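Local coordinates for protein afamin (Homo sapiens, PDB 6FAK) that carries hydrophobic molecules in body fluids, binds vitamin E and keeps lipidated Wnt proteins soluble and active, at residues K416-L421 and R468-A473; L456-L461 and F484-F489. All blocks are in the same frame, centred on the assembly; numbering follows the deposited sequence.

How the interactions relate
Both contacts lie in the third albumin domain and bury similar areas, but their chemistry differs. Interaction 1 joins the end of one helix and the turn after it to the loop that leads into another. It is also largely buried, but farther from the centre of the chain and with an exposed edge at Gln420. It mixes two hydrogen bonds from one asparagine amide with aliphatic packing. Interaction 2 is wholly buried, joins two crossing helices and has no hydrogen bond between its segments. Its centre is an aromatic stack. The two centres are about 13 Å apart. Helix 446-462, which carries one side of interaction 2, also borders interaction 1: Leu461 touches Leu421 and Ile470, and its carbonyl O probably accepts a bond from Arg468 NH1.

Interaction 1. Residues K416-L421 and R468-A473; sequences KIAPQL and RTINPA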
ATOM      1  N   LYS A 416      18.391   9.098   8.682  1.00 24.88           N
ATOM      2  CA  LYS A 416      19.382   8.564   9.627  1.00 25.86           C
ATOM      3  C   LYS A 416      19.415   7.028   9.720  1.00 25.19           C
ATOM      4  O   LYS A 416      20.513   6.390   9.807  1.00 24.81           O
ATOM      5  CB  LYS A 416      19.151   9.129  11.045  1.00 27.79           C
ATOM      6  CG  LYS A 416      19.498  10.585  11.224  1.00 30.70           C
ATOM      7  CD  LYS A 416      20.990  10.827  11.282  1.00 33.57           C
ATOM      8  CE  LYS A 416      21.341  12.235  11.784  1.00 35.91           C
ATOM      9  NZ  LYS A 416      21.199  12.512  13.251  1.00 37.62           N
ATOM     10  N   ILE A 417      18.235   6.437   9.785  1.00 25.04           N
ATOM     11  CA  ILE A 417      18.102   5.040  10.018  1.00 25.22           C
ATOM     12  C   ILE A 417      18.272   4.206   8.742  1.00 24.28           C
ATOM     13  O   ILE A 417      18.677   3.061   8.832  1.00 24.32           O
ATOM     14  CB  ILE A 417      16.791   4.619  10.793  1.00 26.60           C
ATOM     15  CG1 ILE A 417      15.572   4.780   9.947  1.00 28.01           C
ATOM     16  CG2 ILE A 417      16.636   5.345  12.140  1.00 27.06           C
ATOM     17  CD1 ILE A 417      14.359   4.128  10.550  1.00 30.69           C
ATOM     18  N   ALA A 418      17.903   4.765   7.594  1.00 23.59           N
ATOM     19  CA  ALA A 418      17.906   4.067   6.279  1.00 23.22           C
ATOM     20  C   ALA A 418      18.521   4.935   5.176  1.00 22.84           C
ATOM     21  O   ALA A 418      17.877   5.190   4.166  1.00 22.70           O
ATOM     22  CB  ALA A 418      16.484   3.619   5.895  1.00 23.12           C
ATOM     23  N   PRO A 419      19.745   5.431   5.411  1.00 22.79           N
ATOM     24  CA  PRO A 419      20.358   6.384   4.478  1.00 22.83           C
ATOM     25  C   PRO A 419      20.700   5.762   3.121  1.00 23.03           C
ATOM     26  O   PRO A 419      20.909   6.533   2.182  1.00 23.10           O
ATOM     27  CB  PRO A 419      21.619   6.852   5.207  1.00 23.00           C
ATOM     28  CG  PRO A 419      21.981   5.682   6.072  1.00 23.10           C
ATOM     29  CD  PRO A 419      20.655   5.155   6.537  1.00 22.96           C
ATOM     30  N   GLN A 420      20.693   4.421   3.009  1.00 23.10           N
ATOM     31  CA  GLN A 420      20.992   3.743   1.786  1.00 23.31           C
ATOM     32  C   GLN A 420      19.841   3.838   0.770  1.00 23.33           C
ATOM     33  O   GLN A 420      20.057   3.612  -0.436  1.00 23.51           O
ATOM     34  CB  GLN A 420      21.319   2.254   2.043  1.00 23.52           C
ATOM     35  CG  GLN A 420      22.574   2.000   2.908  1.00 23.67           C
ATOM     36  CD  GLN A 420      22.333   2.121   4.398  1.00 23.59           C
ATOM     37  OE1 GLN A 420      21.172   2.211   4.880  1.00 23.43           O
ATOM     38  NE2 GLN A 420      23.398   2.007   5.158  1.00 23.75           N
ATOM     39  N   LEU A 421      18.639   4.179   1.214  1.00 23.17           N
ATOM     40  CA  LEU A 421      17.513   4.416   0.275  1.00 23.28           C
ATOM     41  C   LEU A 421      17.722   5.651  -0.576  1.00 23.27           C
ATOM     42  O   LEU A 421      18.393   6.576  -0.190  1.00 23.35           O
ATOM     43  CB  LEU A 421      16.192   4.551   1.026  1.00 23.17           C
ATOM     44  CG  LEU A 421      15.811   3.295   1.800  1.00 23.41           C
ATOM     45  CD1 LEU A 421      14.581   3.524   2.624  1.00 23.53           C
ATOM     46  CD2 LEU A 421      15.651   2.078   0.904  1.00 23.62           C
ATOM     47  N   ARG A 468      14.364  -7.029   0.661  1.00 30.75           N
ATOM     48  CA  ARG A 468      15.334  -5.989   0.333  1.00 30.99           C
ATOM     49  C   ARG A 468      16.496  -6.073   1.314  1.00 31.05           C
ATOM     50  O   ARG A 468      16.346  -6.627   2.402  1.00 30.80           O
ATOM     51  CB  ARG A 468      14.705  -4.637   0.426  1.00 30.99           C
ATOM     52  CG  ARG A 468      13.486  -4.508  -0.459  1.00 30.94           C
ATOM     53  CD  ARG A 468      12.933  -3.122  -0.291  1.00 30.25           C
ATOM     54  NE  ARG A 468      13.767  -2.124  -0.957  1.00 29.53           N
ATOM     55  CZ  ARG A 468      13.482  -0.825  -0.985  1.00 28.53           C
ATOM     56  NH1 ARG A 468      12.454  -0.333  -0.282  1.00 27.67           N
ATOM     57  NH2 ARG A 468      14.239  -0.014  -1.666  1.00 29.02           N
ATOM     58  N   THR A 469      17.657  -5.596   0.901  1.00 31.01           N
ATOM     59  CA  THR A 469      18.809  -5.592   1.761  1.00 31.76           C
ATOM     60  C   THR A 469      19.208  -4.106   1.860  1.00 29.67           C
ATOM     61  O   THR A 469      19.956  -3.600   1.015  1.00 30.32           O
ATOM     62  CB  THR A 469      19.977  -6.490   1.217  1.00 34.81           C
ATOM     63  OG1 THR A 469      20.230  -6.154  -0.140  1.00 36.61           O
ATOM     64  CG2 THR A 469      19.626  -7.975   1.270  1.00 38.33           C
ATOM     65  N   ILE A 470      18.707  -3.440   2.895  1.00 27.58           N
ATOM     66  CA  ILE A 470      18.966  -2.041   3.114  1.00 26.27           C
ATOM     67  C   ILE A 470      20.159  -1.824   4.034  1.00 26.02           C
ATOM     68  O   ILE A 470      21.201  -1.317   3.607  1.00 26.15           O
ATOM     69  CB  ILE A 470      17.693  -1.359   3.559  1.00 25.89           C
ATOM     70  CG1 ILE A 470      16.616  -1.530   2.421  1.00 26.11           C
ATOM     71  CG2 ILE A 470      17.974   0.117   3.923  1.00 25.58           C
ATOM     72  CD1 ILE A 470      15.230  -1.246   2.905  1.00 25.96           C
ATOM     73  N   ASN A 471      20.010  -2.220   5.287  1.00 25.63           N
ATOM     74  CA  ASN A 471      21.112  -2.338   6.208  1.00 25.72           C
ATOM     75  C   ASN A 471      20.672  -3.343   7.257  1.00 26.25           C
ATOM     76  O   ASN A 471      19.457  -3.653   7.350  1.00 25.50           O
ATOM     77  CB  ASN A 471      21.545  -0.960   6.788  1.00 25.24           C
ATOM     78  CG  ASN A 471      20.452  -0.271   7.594  1.00 24.80           C
ATOM     79  OD1 ASN A 471      19.894  -0.853   8.536  1.00 24.59           O
ATOM     80  ND2 ASN A 471      20.169   1.010   7.252  1.00 24.32           N
ATOM     81  N   PRO A 472      21.632  -3.871   8.072  1.00 27.41           N
ATOM     82  CA  PRO A 472      21.252  -5.002   8.885  1.00 27.83           C
ATOM     83  C   PRO A 472      20.142  -4.710   9.896  1.00 27.70           C
ATOM     84  O   PRO A 472      19.264  -5.550  10.069  1.00 27.83           O
ATOM     85  CB  PRO A 472      22.582  -5.446   9.566  1.00 29.01           C
ATOM     86  CG  PRO A 472      23.674  -4.864   8.712  1.00 28.86           C
ATOM     87  CD  PRO A 472      23.100  -3.622   8.081  1.00 28.31           C
ATOM     88  N   ALA A 473      20.125  -3.518  10.490  1.00 27.24           N
ATOM     89  CA  ALA A 473      19.110  -3.179  11.501  1.00 27.28           C
ATOM     90  C   ALA A 473      17.700  -3.037  10.876  1.00 26.26           C
ATOM     91  O   ALA A 473      16.725  -3.587  11.366  1.00 25.96           O
ATOM     92  CB  ALA A 473      19.503  -1.883  12.248  1.00 27.78           C
TER
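Asn471 presents its flat amide to Gln420 and Ile417, and both of its bonds across the contact lie close to the amide plane. Its ND2 gives one N-H to the backbone O of Ile417 at 3.0 Å. The other goes to OE1 of Gln420, 2.8 Å from ND2 and nearly straight at 168°. The donor sits tilted 30° from the plane of the Gln420 carbonyl. The two amides are steeply turned against each other, and the side chains cross at about a right angle. Gln420 reaches this place by a bend at chi2 (82°), which turns CD away from a straight chain. Its CG and CD rest near Ile470 O.

The guanidinium of Arg468 is the second flat group. Ile470 CD1 lies over one face, near the rim. Leu421 CD2 comes in obliquely, 3.6 Å from NH2 of Arg468. The same CD2 packs on Ile470 CD1 at 3.9 Å. The polar end of Arg468 is held mainly by a salt bridge to Glu425.

Asn471 also caps the helix 472-479: its OD1 accepts from Val474 N. Both ends of the amide are thus used, which should fix its rotation. An alanine here would probably leave Ile417 O and Gln420 OE1 without this donor and Val474 N without its cap.

The contact ties the end of one helix of the third albumin domain to the N-capped start of another. Ala418 is the first residue to leave the helix 376-417, and a type I turn from Ala418 to Leu421 leads toward helix 423-440. Leu421 packs on Leu426 and Leu429 of that helix. Leu461 of helix 446-462 meets both Leu421 and Ile470.

Interaction 2. Residues L456-L461 and F484-F489; sequences LVFGEL and FRRPCF
Phe458 stacks on Phe489 where two helices of the third albumin domain cross. The domain belongs to the all-helical, disulfide-linked serum albumin fold. The short segments of helices 446-462 and 485-490 run at 79° to each other, with axes 10.2 Å apart at closest approach.

Phe458 is the first residue of 456-461 to touch the other helix, and it buries the most surface. Its ring forms an offset stack with Phe489: the planes are 13° apart and the centroids 4.4 Å. CD1 of Phe458 lies over the centre of the Phe489 ring, while Phe489 CG lies over one face of the Phe458 ring, displaced toward its rim. The shift also brings Phe489 CB over the face of Phe458, a CH-pi contact 4.1 Å from the ring centroid. Arg486 CG comes obliquely to the same ring, 3.9 Å from CE2 of Phe458. In Arg486, CG is anti to the backbone N (chi1 -163°), and the chain then runs extended to NE. The guanidinium ends in salt bridges to Asp451 and Glu394.

Gly459 follows. Its CA is 4.1 Å from NH2 of Arg485, and its N and Phe458 O lie over one face of that guanidinium. The Arg485 side chain also touches His201 of helix 177-209.

After Glu460, whose OE2 forms salt bridges to Lys200 and Lys432, comes Leu461. Helix 472-479 borders the stack too: Phe489 touches Val474, Cys477 and Cys478, and the disulfide Cys477-Cys488 joins helices 472-479 and 485-490. Leu461 and Phe489 meet tip to tip, with CD2 of Leu461 3.7 Å from both CE1 and CZ of Phe489.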
ATOM      1  N   LEU A 456       1.327   0.823   7.199  1.00 28.53           N
ATOM      2  CA  LEU A 456       1.511   0.699   5.772  1.00 30.25           C
ATOM      3  C   LEU A 456       2.809   1.274   5.241  1.00 29.69           C
ATOM      4  O   LEU A 456       3.259   0.875   4.188  1.00 31.23           O
ATOM      5  CB  LEU A 456       0.373   1.359   5.008  1.00 32.10           C
ATOM      6  CG  LEU A 456      -1.058   0.913   5.340  1.00 34.10           C
ATOM      7  CD1 LEU A 456      -2.051   1.720   4.491  1.00 36.36           C
ATOM      8  CD2 LEU A 456      -1.216  -0.583   5.242  1.00 35.90           C
ATOM      9  N   VAL A 457       3.359   2.249   5.896  1.00 30.14           N
ATOM     10  CA  VAL A 457       4.640   2.812   5.457  1.00 33.69           C
ATOM     11  C   VAL A 457       5.717   1.713   5.439  1.00 37.19           C
ATOM     12  O   VAL A 457       6.406   1.528   4.433  1.00 33.86           O
ATOM     13  CB  VAL A 457       5.080   3.959   6.393  1.00 36.63           C
ATOM     14  CG1 VAL A 457       6.445   4.506   5.999  1.00 39.48           C
ATOM     15  CG2 VAL A 457       4.046   5.080   6.320  1.00 36.98           C
ATOM     16  N   PHE A 458       5.835   0.961   6.538  1.00 38.78           N
ATOM     17  CA  PHE A 458       6.930  -0.031   6.654  1.00 41.22           C
ATOM     18  C   PHE A 458       6.664  -1.216   5.743  1.00 45.22           C
ATOM     19  O   PHE A 458       7.612  -1.884   5.280  1.00 47.53           O
ATOM     20  CB  PHE A 458       7.279  -0.330   8.138  1.00 38.95           C
ATOM     21  CG  PHE A 458       7.641   0.942   8.885  1.00 40.41           C
ATOM     22  CD1 PHE A 458       8.832   1.638   8.574  1.00 42.13           C
ATOM     23  CD2 PHE A 458       6.759   1.528   9.783  1.00 43.71           C
ATOM     24  CE1 PHE A 458       9.168   2.856   9.201  1.00 43.45           C
ATOM     25  CE2 PHE A 458       7.073   2.738  10.416  1.00 43.57           C
ATOM     26  CZ  PHE A 458       8.273   3.405  10.128  1.00 44.94           C
ATOM     27  N   GLY A 459       5.408  -1.399   5.365  1.00 41.46           N
ATOM     28  CA  GLY A 459       5.078  -2.327   4.274  1.00 44.82           C
ATOM     29  C   GLY A 459       5.613  -1.944   2.915  1.00 49.06           C
ATOM     30  O   GLY A 459       6.067  -2.795   2.162  1.00 60.80           O
ATOM     31  N   GLU A 460       5.556  -0.653   2.604  1.00 48.99           N
ATOM     32  CA  GLU A 460       6.172  -0.091   1.383  1.00 45.95           C
ATOM     33  C   GLU A 460       7.708  -0.258   1.408  1.00 40.08           C
ATOM     34  O   GLU A 460       8.331  -0.641   0.417  1.00 40.44           O
ATOM     35  CB  GLU A 460       5.861   1.397   1.303  1.00 52.02           C
ATOM     36  CG  GLU A 460       5.814   1.947  -0.101  1.00 63.73           C
ATOM     37  CD  GLU A 460       4.413   2.006  -0.688  1.00 62.61           C
ATOM     38  OE1 GLU A 460       3.403   2.008   0.060  1.00 59.18           O
ATOM     39  OE2 GLU A 460       4.348   2.069  -1.921  1.00 58.85           O
ATOM     40  N   LEU A 461       8.297   0.081   2.551  1.00 33.69           N
ATOM     41  CA  LEU A 461       9.723   0.008   2.773  1.00 32.68           C
ATOM     42  C   LEU A 461      10.324  -1.395   2.635  1.00 30.42           C
ATOM     43  O   LEU A 461      11.392  -1.574   2.104  1.00 28.66           O
ATOM     44  CB  LEU A 461      10.021   0.492   4.211  1.00 35.14           C
ATOM     45  CG  LEU A 461      11.455   0.603   4.738  1.00 39.47           C
ATOM     46  CD1 LEU A 461      12.297   1.381   3.787  1.00 41.95           C
ATOM     47  CD2 LEU A 461      11.445   1.347   6.067  1.00 48.31           C
ATOM     48  N   PHE A 484       4.890  -6.585  15.261  1.00 27.04           N
ATOM     49  CA  PHE A 484       5.826  -5.740  16.017  1.00 27.41           C
ATOM     50  C   PHE A 484       6.829  -4.982  15.121  1.00 27.82           C
ATOM     51  O   PHE A 484       7.778  -4.383  15.625  1.00 27.23           O
ATOM     52  CB  PHE A 484       6.587  -6.591  17.040  1.00 28.09           C
ATOM     53  CG  PHE A 484       5.710  -7.032  18.189  1.00 28.76           C
ATOM     54  CD1 PHE A 484       5.015  -8.213  18.117  1.00 28.99           C
ATOM     55  CD2 PHE A 484       5.511  -6.198  19.281  1.00 29.04           C
ATOM     56  CE1 PHE A 484       4.163  -8.609  19.153  1.00 29.26           C
ATOM     57  CE2 PHE A 484       4.650  -6.588  20.309  1.00 29.97           C
ATOM     58  CZ  PHE A 484       3.985  -7.808  20.241  1.00 29.49           C
ATOM     59  N   ARG A 485       6.568  -4.960  13.829  1.00 28.31           N
ATOM     60  CA  ARG A 485       7.429  -4.226  12.895  1.00 30.17           C
ATOM     61  C   ARG A 485       7.527  -2.693  13.173  1.00 29.85           C
ATOM     62  O   ARG A 485       8.613  -2.135  13.159  1.00 28.07           O
ATOM     63  CB  ARG A 485       6.950  -4.518  11.460  1.00 30.60           C
ATOM     64  CG  ARG A 485       7.777  -3.833  10.402  1.00 33.55           C
ATOM     65  CD  ARG A 485       7.784  -4.683   9.139  1.00 35.57           C
ATOM     66  NE  ARG A 485       6.470  -4.743   8.542  1.00 39.66           N
ATOM     67  CZ  ARG A 485       6.133  -5.442   7.451  1.00 38.35           C
ATOM     68  NH1 ARG A 485       7.035  -6.229   6.834  1.00 38.79           N
ATOM     69  NH2 ARG A 485       4.912  -5.351   6.998  1.00 40.85           N
ATOM     70  N   ARG A 486       6.400  -2.021  13.407  1.00 31.26           N
ATOM     71  CA  ARG A 486       6.424  -0.587  13.695  1.00 33.95           C
ATOM     72  C   ARG A 486       7.194  -0.290  15.017  1.00 34.11           C
ATOM     73  O   ARG A 486       8.127   0.503  15.008  1.00 33.62           O
ATOM     74  CB  ARG A 486       5.028   0.048  13.631  1.00 37.67           C
ATOM     75  CG  ARG A 486       5.020   1.586  13.522  1.00 42.57           C
ATOM     76  CD  ARG A 486       3.602   2.158  13.663  1.00 49.54           C
ATOM     77  NE  ARG A 486       3.644   3.584  13.977  1.00 57.61           N
ATOM     78  CZ  ARG A 486       2.799   4.281  14.736  1.00 54.68           C
ATOM     79  NH1 ARG A 486       1.729   3.712  15.271  1.00 50.62           N
ATOM     80  NH2 ARG A 486       2.992   5.572  14.905  1.00 57.13           N
ATOM     81  N   PRO A 487       6.839  -0.944  16.130  1.00 34.56           N
ATOM     82  CA  PRO A 487       7.703  -0.820  17.336  1.00 34.14           C
ATOM     83  C   PRO A 487       9.214  -1.097  17.130  1.00 32.99           C
ATOM     84  O   PRO A 487      10.031  -0.403  17.718  1.00 32.24           O
ATOM     85  CB  PRO A 487       7.102  -1.819  18.318  1.00 34.47           C
ATOM     86  CG  PRO A 487       5.677  -1.989  17.877  1.00 35.25           C
ATOM     87  CD  PRO A 487       5.607  -1.728  16.401  1.00 34.07           C
ATOM     88  N   CYS A 488       9.553  -2.076  16.304  1.00 30.93           N
ATOM     89  CA  CYS A 488      10.935  -2.388  15.959  1.00 31.24           C
ATOM     90  C   CYS A 488      11.647  -1.193  15.260  1.00 30.53           C
ATOM     91  O   CYS A 488      12.740  -0.776  15.692  1.00 31.12           O
ATOM     92  CB  CYS A 488      11.002  -3.608  15.049  1.00 30.60           C
ATOM     93  SG  CYS A 488      12.671  -4.192  14.777  1.00 32.73           S
ATOM     94  N   PHE A 489      11.019  -0.679  14.208  1.00 29.10           N
ATOM     95  CA  PHE A 489      11.488   0.510  13.500  1.00 30.16           C
ATOM     96  C   PHE A 489      11.698   1.730  14.414  1.00 32.72           C
ATOM     97  O   PHE A 489      12.717   2.420  14.286  1.00 30.16           O
ATOM     98  CB  PHE A 489      10.570   0.860  12.335  1.00 30.64           C
ATOM     99  CG  PHE A 489      10.959   0.161  11.089  1.00 30.55           C
ATOM    100  CD1 PHE A 489      12.085   0.582  10.381  1.00 30.56           C
ATOM    101  CD2 PHE A 489      10.288  -0.961  10.654  1.00 31.21           C
ATOM    102  CE1 PHE A 489      12.511  -0.098   9.247  1.00 31.93           C
ATOM    103  CE2 PHE A 489      10.703  -1.651   9.485  1.00 32.04           C
ATOM    104  CZ  PHE A 489      11.812  -1.212   8.779  1.00 31.33           C
TER